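Sucrose 6(F)-phosphate phosphorylase (Thermoanaerobacterium thermosaccharolyticum DSM 571, PDB 6S9V) is a phosphorylase of the alpha-amylase family, built around a closed eight-stranded parallel beta barrel of the TIM type. Local coordinates at residues Gln302-Asp307 with Ala380-Thr385; Leu23-Asp28 with Val391-Leu396; Asn361-Ser366 with Glu414-Asn419. All coordinates share one frame; numbering follows the deposited sequence.

From the N terminus, 23-28 comes first. Its partner 391-396 comes more than 360 residues later, and interaction 2 closes that long loop by joining barrel strand 22-25 to strand 388-392. Interaction 1 falls wholly within this loop. It begins at 302-307, on strand 302-304, next to 388-392 in the barrel. It closes at 380-385, on the helix that leads into strand 388-392. Interaction 3 starts at 361-366, inside both earlier loops, and ends at 414-419, beyond both, so it crosses each of them. Asp-307 touches the start of helix 393-396 in interaction 2. The hydroxyls of Tyr-392 and Tyr-393 reach backbone carbonyls of 414-419, linking the barrel to the loop of interaction 3.

Interaction 1 of 3, residues Gln302-Asp307 with Ala380-Thr385; sequences QFTMLD and AIQFFT
Gln-382 holds its CG anti to the backbone N (chi1 -175°), and the chain runs on extended. This sends its amide from helix 372-384 across to Thr-304 on barrel strand 302-304. Thr-304 meets it with the hydroxyl. OG1 sits between the backbone N and the carbonyl carbon (chi1 66°). The two side chains cross obliquely. Gln-382 NE2 gives a weak hydrogen bond to Thr-304 OG1, long at 3.4 Å but fairly straight at 165°. Gln-382 NE2 also lies against the backbone, 3.5 Å from Met-305 CA. The amide has further partners. NE2 donates to the backbone O of Gln-390 on adjacent strand 388-392, and OE1 accepts from Arg-379 about one turn back in the same helix. Arg-379 also makes a salt bridge to Asp-307, so it serves both segments.

Leu-306 packs beside this polar group. It crosses the glutamine at a slant and touches it at two places. Leu-306 CG is 3.6 Å from Gln-382 OE1, and Leu-306 CD2 is 4.2 Å from Gln-382 CB.

A water also meets Thr-304 OG1, at 2.7 Å. The same water lies 2.8 Å from Gln-382 O and 2.8 Å from Thr-385 O. One of these carbonyls is in the last turn of the helix and the other just beyond it. The side chain of Thr-385 turns back, and its OG1 donates to Ile-381 O at 2.8 Å.

This is strand-to-outer-helix packing in a TIM barrel, with a polar centre. The contact is buried, and both ends of the Gln-382 amide have partners there. Because Gln-390 and Arg-379 hold the amide as well, its position probably depends little on the weak bond to Thr-304.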
loop_
_atom_site.group_PDB
_atom_site.type_symbol
_atom_site.label_atom_id
_atom_site.label_comp_id
_atom_site.label_asym_id
_atom_site.label_seq_id
_atom_site.Cartn_x
_atom_site.Cartn_y
_atom_site.Cartn_z
ATOM N N GLN A 302 10.471 -2.292 -6.975
ATOM C CA GLN A 302 9.560 -1.899 -5.915
ATOM C C GLN A 302 8.559 -0.883 -6.446
ATOM O O GLN A 302 8.835 -0.148 -7.396
ATOM C CB GLN A 302 10.300 -1.270 -4.741
ATOM C CG GLN A 302 11.455 -2.068 -4.194
ATOM C CD GLN A 302 11.911 -1.524 -2.852
ATOM O OE1 GLN A 302 11.120 -1.431 -1.909
ATOM N NE2 GLN A 302 13.175 -1.135 -2.768
ATOM N N PHE A 303 7.394 -0.837 -5.809
ATOM C CA PHE A 303 6.442 0.241 -6.027
ATOM C C PHE A 303 6.731 1.326 -5.004
ATOM O O PHE A 303 6.703 1.058 -3.797
ATOM C CB PHE A 303 5.013 -0.265 -5.901
ATOM C CG PHE A 303 4.541 -1.021 -7.101
ATOM C CD1 PHE A 303 5.037 -2.282 -7.373
ATOM C CD2 PHE A 303 3.608 -0.470 -7.955
ATOM C CE1 PHE A 303 4.597 -2.987 -8.480
ATOM C CE2 PHE A 303 3.166 -1.165 -9.063
ATOM C CZ PHE A 303 3.664 -2.423 -9.329
ATOM N N THR A 304 7.047 2.527 -5.482
ATOM C CA THR A 304 7.396 3.617 -4.584
ATOM C C THR A 304 6.181 4.479 -4.269
ATOM O O THR A 304 5.196 4.527 -5.013
ATOM C CB THR A 304 8.493 4.509 -5.166
ATOM O OG1 THR A 304 8.003 5.197 -6.323
ATOM C CG2 THR A 304 9.720 3.691 -5.528
ATOM N N MET A 305 6.268 5.166 -3.137
ATOM C CA MET A 305 5.197 6.033 -2.689
ATOM C C MET A 305 5.802 7.022 -1.716
ATOM O O MET A 305 6.885 6.803 -1.172
ATOM C CB MET A 305 4.078 5.238 -2.021
ATOM C CG MET A 305 4.488 4.698 -0.651
ATOM S SD MET A 305 3.410 3.392 -0.060
ATOM C CE MET A 305 4.310 1.973 -0.667
ATOM N N LEU A 306 5.095 8.131 -1.521
ATOM C CA LEU A 306 5.289 8.950 -0.335
ATOM C C LEU A 306 4.144 8.686 0.636
ATOM O O LEU A 306 4.361 8.126 1.714
ATOM C CB LEU A 306 5.384 10.432 -0.710
ATOM C CG LEU A 306 6.512 10.820 -1.674
ATOM C CD1 LEU A 306 6.474 12.305 -1.991
ATOM C CD2 LEU A 306 7.871 10.450 -1.120
ATOM N N ASP A 307 2.920 9.016 0.226
ATOM C CA ASP A 307 1.714 8.688 0.964
ATOM C C ASP A 307 0.994 7.495 0.331
ATOM O O ASP A 307 1.193 7.154 -0.838
ATOM C CB ASP A 307 0.767 9.895 1.042
ATOM C CG ASP A 307 0.529 10.572 -0.305
ATOM O OD1 ASP A 307 1.177 10.203 -1.309
ATOM O OD2 ASP A 307 -0.333 11.481 -0.358
ATOM N N ALA A 380 9.827 14.754 -6.761
ATOM C CA ALA A 380 10.917 14.596 -7.720
ATOM C C ALA A 380 11.859 13.477 -7.289
ATOM O O ALA A 380 12.236 12.613 -8.096
ATOM C CB ALA A 380 11.684 15.912 -7.877
ATOM N N ILE A 381 12.248 13.472 -6.013
ATOM C CA ILE A 381 13.067 12.387 -5.483
ATOM C C ILE A 381 12.376 11.052 -5.720
ATOM O O ILE A 381 12.987 10.089 -6.198
ATOM C CB ILE A 381 13.357 12.601 -3.989
ATOM C CG1 ILE A 381 14.230 13.836 -3.766
ATOM C CG2 ILE A 381 14.019 11.345 -3.412
ATOM C CD1 ILE A 381 14.238 14.303 -2.310
ATOM N N GLN A 382 11.089 10.972 -5.375
ATOM C CA GLN A 382 10.346 9.733 -5.576
ATOM C C GLN A 382 10.396 9.295 -7.034
ATOM O O GLN A 382 10.679 8.131 -7.338
ATOM C CB GLN A 382 8.890 9.909 -5.135
ATOM C CG GLN A 382 8.098 8.607 -5.198
ATOM C CD GLN A 382 6.603 8.809 -5.335
ATOM O OE1 GLN A 382 6.078 9.898 -5.109
ATOM N NE2 GLN A 382 5.908 7.738 -5.692
ATOM N N PHE A 383 10.123 10.224 -7.954
ATOM C CA PHE A 383 10.019 9.864 -9.362
ATOM C C PHE A 383 11.378 9.537 -9.974
ATOM O O PHE A 383 11.447 8.789 -10.956
ATOM C CB PHE A 383 9.355 10.994 -10.148
ATOM C CG PHE A 383 7.918 11.270 -9.754
ATOM C CD1 PHE A 383 7.209 10.391 -8.949
ATOM C CD2 PHE A 383 7.286 12.423 -10.189
ATOM C CE1 PHE A 383 5.900 10.658 -8.588
ATOM C CE2 PHE A 383 5.972 12.692 -9.839
ATOM C CZ PHE A 383 5.278 11.813 -9.036
ATOM N N PHE A 384 12.471 10.074 -9.414
ATOM C CA PHE A 384 13.809 9.735 -9.880
ATOM C C PHE A 384 14.362 8.467 -9.235
ATOM O O PHE A 384 15.420 7.993 -9.652
ATOM C CB PHE A 384 14.782 10.904 -9.631
ATOM C CG PHE A 384 14.836 11.878 -10.775
ATOM C CD1 PHE A 384 13.781 12.747 -11.015
ATOM C CD2 PHE A 384 15.917 11.898 -11.631
ATOM C CE1 PHE A 384 13.817 13.624 -12.082
ATOM C CE2 PHE A 384 15.955 12.759 -12.706
ATOM C CZ PHE A 384 14.911 13.626 -12.933
ATOM N N THR A 385 13.690 7.929 -8.231
ATOM C CA THR A 385 14.101 6.674 -7.595
ATOM C C THR A 385 13.628 5.494 -8.435
ATOM O O THR A 385 12.463 5.466 -8.842
ATOM C CB THR A 385 13.516 6.570 -6.187
ATOM O OG1 THR A 385 14.022 7.643 -5.384
ATOM C CG2 THR A 385 13.902 5.232 -5.530
HETATM O O HOH W 1 9.657 5.716 -8.430
#

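Interaction 2 of 3, residues Leu23-Asp28 with Val391-Leu396; sequences LITYPD and VYYVGL
Leu-23 pairs with Val-391 and Ile-24 with Tyr-392, in parallel. Ile-24 N donates to Val-391 O at 2.9 Å. The same carbonyl receives a CA-H contact from Leu-23, whose CA is 3.4 Å from Val-391 O. Ile-24 O is taken in turn by Tyr-393 N at 2.9 Å. These bonds join the first and last strands of the parallel TIM barrel, 22-25 and 388-392, and so close its sheet. Beyond Tyr-392, at the N-cap, the chain turns into helix 393-396.

Ile-24 and Tyr-392 share a face of the sheet. Ile-24 CB lies in plane at the edge of the Tyr-392 ring, and Ile-24 CG2 meets Tyr-392 CD1 at 3.8 Å. The Tyr-393 ring has CG between the backbone N and carbonyl carbon (chi1 73°). This brings its edge to Ile-24 O, which is 3.5 Å from Tyr-393 CD1. Its OH bonds to the backbone O of His-418. The OH of Tyr-392 bonds to the backbone O of Asn-416. Both hydroxyls also meet the edge of the Tyr-26 ring, with Tyr-392 OH 3.6 Å from Tyr-26 CE2. Thr-25 OG1 donates in plane to a lone pair of Tyr-26 O at 2.9 Å and also bonds to Ser-29 OG.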
loop_
_atom_site.group_PDB
_atom_site.type_symbol
_atom_site.label_atom_id
_atom_site.label_comp_id
_atom_site.label_asym_id
_atom_site.label_seq_id
_atom_site.Cartn_x
_atom_site.Cartn_y
_atom_site.Cartn_z
ATOM N N LEU A 23 -2.036 6.102 -9.799
ATOM C CA LEU A 23 -2.874 6.729 -8.780
ATOM C C LEU A 23 -3.332 5.676 -7.773
ATOM O O LEU A 23 -3.658 4.542 -8.152
ATOM C CB LEU A 23 -4.096 7.386 -9.438
ATOM C CG LEU A 23 -5.204 7.916 -8.511
ATOM C CD1 LEU A 23 -4.738 9.164 -7.794
ATOM C CD2 LEU A 23 -6.487 8.189 -9.287
ATOM N N ILE A 24 -3.345 6.044 -6.490
ATOM C CA ILE A 24 -4.005 5.264 -5.448
ATOM C C ILE A 24 -5.223 6.049 -4.985
ATOM O O ILE A 24 -5.084 7.196 -4.556
ATOM C CB ILE A 24 -3.093 4.989 -4.238
ATOM C CG1 ILE A 24 -1.777 4.331 -4.647
ATOM C CG2 ILE A 24 -3.827 4.124 -3.220
ATOM C CD1 ILE A 24 -0.700 4.476 -3.582
ATOM N N THR A 25 -6.401 5.429 -5.030
ATOM C CA THR A 25 -7.613 6.122 -4.607
ATOM C C THR A 25 -8.613 5.124 -4.045
ATOM O O THR A 25 -8.632 3.949 -4.431
ATOM C CB THR A 25 -8.260 6.896 -5.765
ATOM O OG1 THR A 25 -9.373 7.670 -5.284
ATOM C CG2 THR A 25 -8.756 5.933 -6.841
ATOM N N TYR A 26 -9.445 5.597 -3.131
ATOM C CA TYR A 26 -10.622 4.840 -2.770
ATOM C C TYR A 26 -11.623 4.922 -3.915
ATOM O O TYR A 26 -11.575 5.847 -4.735
ATOM C CB TYR A 26 -11.241 5.362 -1.476
ATOM C CG TYR A 26 -10.483 4.958 -0.237
ATOM C CD1 TYR A 26 -10.621 3.680 0.296
ATOM C CD2 TYR A 26 -9.625 5.847 0.404
ATOM C CE1 TYR A 26 -9.936 3.298 1.432
ATOM C CE2 TYR A 26 -8.929 5.465 1.539
ATOM C CZ TYR A 26 -9.089 4.192 2.045
ATOM O OH TYR A 26 -8.418 3.805 3.178
ATOM N N PRO A 27 -12.512 3.934 -4.019
ATOM C CA PRO A 27 -13.510 3.965 -5.096
ATOM C C PRO A 27 -14.457 5.135 -4.994
ATOM O O PRO A 27 -15.063 5.513 -6.005
ATOM C CB PRO A 27 -14.253 2.630 -4.933
ATOM C CG PRO A 27 -14.008 2.220 -3.524
ATOM C CD PRO A 27 -12.641 2.736 -3.169
ATOM N N ASP A 28 -14.599 5.728 -3.807
ATOM C CA ASP A 28 -15.564 6.792 -3.592
ATOM C C ASP A 28 -14.931 8.126 -3.217
ATOM O O ASP A 28 -15.664 9.104 -3.029
ATOM C CB ASP A 28 -16.565 6.380 -2.501
ATOM C CG ASP A 28 -15.884 5.957 -1.201
ATOM O OD1 ASP A 28 -14.745 5.444 -1.247
ATOM O OD2 ASP A 28 -16.490 6.141 -0.126
ATOM N N VAL A 391 1.124 7.698 -6.663
ATOM C CA VAL A 391 0.717 8.942 -6.013
ATOM C C VAL A 391 -0.658 8.719 -5.393
ATOM O O VAL A 391 -1.619 8.372 -6.096
ATOM C CB VAL A 391 0.685 10.126 -6.993
ATOM C CG1 VAL A 391 0.118 11.381 -6.316
ATOM C CG2 VAL A 391 2.084 10.408 -7.530
ATOM N N TYR A 392 -0.745 8.901 -4.081
ATOM C CA TYR A 392 -2.023 8.797 -3.383
ATOM C C TYR A 392 -2.878 10.028 -3.669
ATOM O O TYR A 392 -2.364 11.142 -3.799
ATOM C CB TYR A 392 -1.744 8.630 -1.892
ATOM C CG TYR A 392 -2.923 8.391 -0.987
ATOM C CD1 TYR A 392 -3.694 7.246 -1.092
ATOM C CD2 TYR A 392 -3.233 9.302 0.013
ATOM C CE1 TYR A 392 -4.751 7.017 -0.233
ATOM C CE2 TYR A 392 -4.289 9.083 0.875
ATOM C CZ TYR A 392 -5.036 7.943 0.750
ATOM O OH TYR A 392 -6.082 7.728 1.604
ATOM N N TYR A 393 -4.201 9.823 -3.761
ATOM C CA TYR A 393 -5.082 10.877 -4.262
ATOM C C TYR A 393 -5.042 12.120 -3.379
ATOM O O TYR A 393 -5.144 13.245 -3.882
ATOM C CB TYR A 393 -6.519 10.361 -4.394
ATOM C CG TYR A 393 -7.255 10.166 -3.081
ATOM C CD1 TYR A 393 -7.017 9.046 -2.301
ATOM C CD2 TYR A 393 -8.182 11.102 -2.625
ATOM C CE1 TYR A 393 -7.679 8.852 -1.107
ATOM C CE2 TYR A 393 -8.842 10.920 -1.423
ATOM C CZ TYR A 393 -8.586 9.790 -0.671
ATOM O OH TYR A 393 -9.234 9.581 0.521
ATOM N N VAL A 394 -4.897 11.952 -2.063
ATOM C CA VAL A 394 -4.826 13.127 -1.197
ATOM C C VAL A 394 -3.584 13.946 -1.524
ATOM O O VAL A 394 -3.643 15.178 -1.627
ATOM C CB VAL A 394 -4.856 12.714 0.288
ATOM C CG1 VAL A 394 -4.636 13.949 1.202
ATOM C CG2 VAL A 394 -6.170 12.030 0.618
ATOM N N GLY A 395 -2.442 13.275 -1.699
ATOM C CA GLY A 395 -1.220 13.972 -2.062
ATOM C C GLY A 395 -1.274 14.569 -3.453
ATOM O O GLY A 395 -0.684 15.626 -3.699
ATOM N N LEU A 396 -1.995 13.924 -4.364
ATOM C CA LEU A 396 -2.195 14.484 -5.694
ATOM C C LEU A 396 -2.798 15.879 -5.621
ATOM O O LEU A 396 -2.435 16.762 -6.405
ATOM C CB LEU A 396 -3.105 13.562 -6.509
ATOM C CG LEU A 396 -3.487 14.066 -7.896
ATOM C CD1 LEU A 396 -2.254 14.129 -8.801
ATOM C CD2 LEU A 396 -4.586 13.193 -8.507
#

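Interaction 3 of 3, residues Asn361-Ser366 with Glu414-Asn419; sequences NCTYYS and EINRHN. With SO4 (sulfate ion), chain H; SO4 (sulfate ion), chain I.
Ile-415 presses its CG2 methyl on the backbone between Asn-361 and Cys-362. Ile-415 CG2 lies 3.6 Å from Asn-361 C and 3.6 Å from Cys-362 N. With CG1 anti to the backbone N (chi1 -162°), CG2 falls between the backbone N and carbonyl carbon and is the branch that meets Asn-361. Next to it, Thr-363 CG2 rests 3.6 Å from Asn-416 OD1. No direct hydrogen bond joins the two segments. A water does so instead, donating to Asn-416 OD1 and accepting from Tyr-364 N. This half is buried.

The other half of 414-419 turns outward and meets none of 361-366. Arg-417 grips a sulfate ion at its guanidinium edge, with NH1 3.1 Å from sulfate O4 and NH2 3.0 Å from sulfate O2. A second sulfate takes Asn-419 N on its O4 at 2.6 Å, and a weak bond from His-418 ND1. Both ions probably come from the crystallisation liquor.

Thr-363 OG1 accepts from Ser-366 N at 3.1 Å and also bonds to Gly-399 O. The arrangement is the end of strand 357-361 and the N-cap of helix 364-367 packed against a 3-10 turn and the loop after helix 403-409, beyond the last strand of a TIM barrel.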
loop_
_atom_site.group_PDB
_atom_site.type_symbol
_atom_site.label_atom_id
_atom_site.label_comp_id
_atom_site.label_asym_id
_atom_site.label_seq_id
_atom_site.Cartn_x
_atom_site.Cartn_y
_atom_site.Cartn_z
ATOM N N ASN A 361 0.329 8.839 10.985
ATOM C CA ASN A 361 -0.902 9.151 10.264
ATOM C C ASN A 361 -0.968 10.660 10.051
ATOM O O ASN A 361 -1.208 11.417 11.000
ATOM C CB ASN A 361 -2.121 8.658 11.043
ATOM C CG ASN A 361 -2.078 7.167 11.308
ATOM O OD1 ASN A 361 -1.654 6.392 10.458
ATOM N ND2 ASN A 361 -2.506 6.764 12.498
ATOM N N CYS A 362 -0.794 11.090 8.801
ATOM C CA CYS A 362 -0.569 12.487 8.438
ATOM C C CYS A 362 -0.579 12.565 6.921
ATOM O O CYS A 362 -0.040 11.668 6.272
ATOM C CB CYS A 362 0.789 12.973 8.982
ATOM S SG CYS A 362 1.108 14.765 8.952
ATOM N N THR A 363 -1.196 13.604 6.345
ATOM C CA THR A 363 -1.013 13.784 4.903
ATOM C C THR A 363 0.444 14.158 4.645
ATOM O O THR A 363 1.102 14.775 5.485
ATOM C CB THR A 363 -1.952 14.842 4.307
ATOM O OG1 THR A 363 -1.508 16.162 4.650
ATOM C CG2 THR A 363 -3.382 14.624 4.786
ATOM N N TYR A 364 0.972 13.741 3.493
ATOM C CA TYR A 364 2.393 13.973 3.254
ATOM C C TYR A 364 2.684 15.460 3.105
ATOM O O TYR A 364 3.714 15.950 3.585
ATOM C CB TYR A 364 2.860 13.185 2.035
ATOM C CG TYR A 364 4.306 12.770 2.137
ATOM C CD1 TYR A 364 4.665 11.566 2.736
ATOM C CD2 TYR A 364 5.314 13.591 1.655
ATOM C CE1 TYR A 364 5.991 11.188 2.838
ATOM C CE2 TYR A 364 6.634 13.228 1.752
ATOM C CZ TYR A 364 6.975 12.026 2.344
ATOM O OH TYR A 364 8.306 11.672 2.432
ATOM N N TYR A 365 1.772 16.200 2.473
ATOM C CA TYR A 365 1.914 17.644 2.351
ATOM C C TYR A 365 1.923 18.314 3.720
ATOM O O TYR A 365 2.766 19.182 3.984
ATOM C CB TYR A 365 0.781 18.164 1.467
ATOM C CG TYR A 365 0.781 19.642 1.169
ATOM C CD1 TYR A 365 1.795 20.230 0.420
ATOM C CD2 TYR A 365 -0.268 20.441 1.590
ATOM C CE1 TYR A 365 1.764 21.591 0.120
ATOM C CE2 TYR A 365 -0.306 21.789 1.300
ATOM C CZ TYR A 365 0.711 22.362 0.576
ATOM O OH TYR A 365 0.655 23.709 0.294
ATOM N N SER A 366 1.018 17.904 4.616
ATOM C CA SER A 366 1.028 18.445 5.978
ATOM C C SER A 366 2.308 18.065 6.719
ATOM O O SER A 366 2.831 18.851 7.524
ATOM C CB SER A 366 -0.189 17.942 6.761
ATOM O OG SER A 366 -1.385 18.576 6.344
ATOM N N GLU A 414 -8.199 8.269 9.444
ATOM C CA GLU A 414 -9.054 9.089 8.595
ATOM C C GLU A 414 -8.470 10.476 8.344
ATOM O O GLU A 414 -8.984 11.193 7.479
ATOM C CB GLU A 414 -10.455 9.188 9.210
ATOM C CG GLU A 414 -11.401 8.054 8.773
ATOM C CD GLU A 414 -11.916 8.228 7.342
ATOM O OE1 GLU A 414 -12.332 9.358 6.998
ATOM O OE2 GLU A 414 -11.900 7.243 6.554
ATOM N N ILE A 415 -7.396 10.857 9.046
ATOM C CA ILE A 415 -6.742 12.141 8.800
ATOM C C ILE A 415 -6.287 12.248 7.357
ATOM O O ILE A 415 -6.195 13.349 6.799
ATOM C CB ILE A 415 -5.558 12.312 9.773
ATOM C CG1 ILE A 415 -5.129 13.775 9.867
ATOM C CG2 ILE A 415 -4.368 11.451 9.328
ATOM C CD1 ILE A 415 -4.167 14.036 11.009
ATOM N N ASN A 416 -6.002 11.108 6.732
ATOM C CA ASN A 416 -5.416 11.017 5.401
ATOM C C ASN A 416 -6.357 10.301 4.432
ATOM O O ASN A 416 -5.908 9.721 3.442
ATOM C CB ASN A 416 -4.069 10.293 5.502
ATOM C CG ASN A 416 -3.288 10.286 4.205
ATOM O OD1 ASN A 416 -3.182 11.299 3.515
ATOM N ND2 ASN A 416 -2.729 9.128 3.866
ATOM N N ARG A 417 -7.668 10.341 4.690
ATOM C CA ARG A 417 -8.650 9.646 3.857
ATOM C C ARG A 417 -9.867 10.514 3.529
ATOM O O ARG A 417 -10.975 9.999 3.344
ATOM C CB ARG A 417 -9.089 8.343 4.524
ATOM C CG ARG A 417 -7.939 7.377 4.815
ATOM C CD ARG A 417 -8.397 6.153 5.571
ATOM N NE ARG A 417 -7.322 5.172 5.695
ATOM C CZ ARG A 417 -7.410 4.053 6.399
ATOM N NH1 ARG A 417 -8.521 3.769 7.070
ATOM N NH2 ARG A 417 -6.384 3.225 6.441
ATOM N N HIS A 418 -9.665 11.826 3.411
ATOM C CA HIS A 418 -10.732 12.746 3.034
ATOM C C HIS A 418 -11.427 12.293 1.754
ATOM O O HIS A 418 -10.786 11.801 0.825
ATOM C CB HIS A 418 -10.139 14.148 2.838
ATOM C CG HIS A 418 -11.136 15.183 2.417
ATOM N ND1 HIS A 418 -12.147 15.624 3.247
ATOM C CD2 HIS A 418 -11.276 15.868 1.257
ATOM C CE1 HIS A 418 -12.866 16.534 2.613
ATOM N NE2 HIS A 418 -12.351 16.708 1.408
ATOM N N ASN A 419 -12.746 12.453 1.712
ATOM C CA ASN A 419 -13.525 12.214 0.500
ATOM C C ASN A 419 -13.774 13.542 -0.210
ATOM O O ASN A 419 -14.369 14.454 0.370
ATOM C CB ASN A 419 -14.850 11.525 0.829
ATOM C CG ASN A 419 -14.673 10.049 1.180
ATOM O OD1 ASN A 419 -13.723 9.400 0.740
ATOM N ND2 ASN A 419 -15.586 9.524 1.985
HETATM S S SO4 H . -14.823 13.362 5.041
HETATM O O1 SO4 H . -15.205 12.318 5.989
HETATM O O2 SO4 H . -14.077 14.407 5.736
HETATM O O3 SO4 H . -16.027 13.936 4.448
HETATM O O4 SO4 H . -13.994 12.792 3.986
HETATM S S SO4 I . -7.962 1.035 9.303
HETATM O O1 SO4 I . -7.960 -0.208 10.065
HETATM O O2 SO4 I . -6.708 1.142 8.563
HETATM O O3 SO4 I . -8.101 2.165 10.217
HETATM O O4 SO4 I . -9.081 1.047 8.362
HETATM O O HOH W 2 -1.277 12.573 1.769
#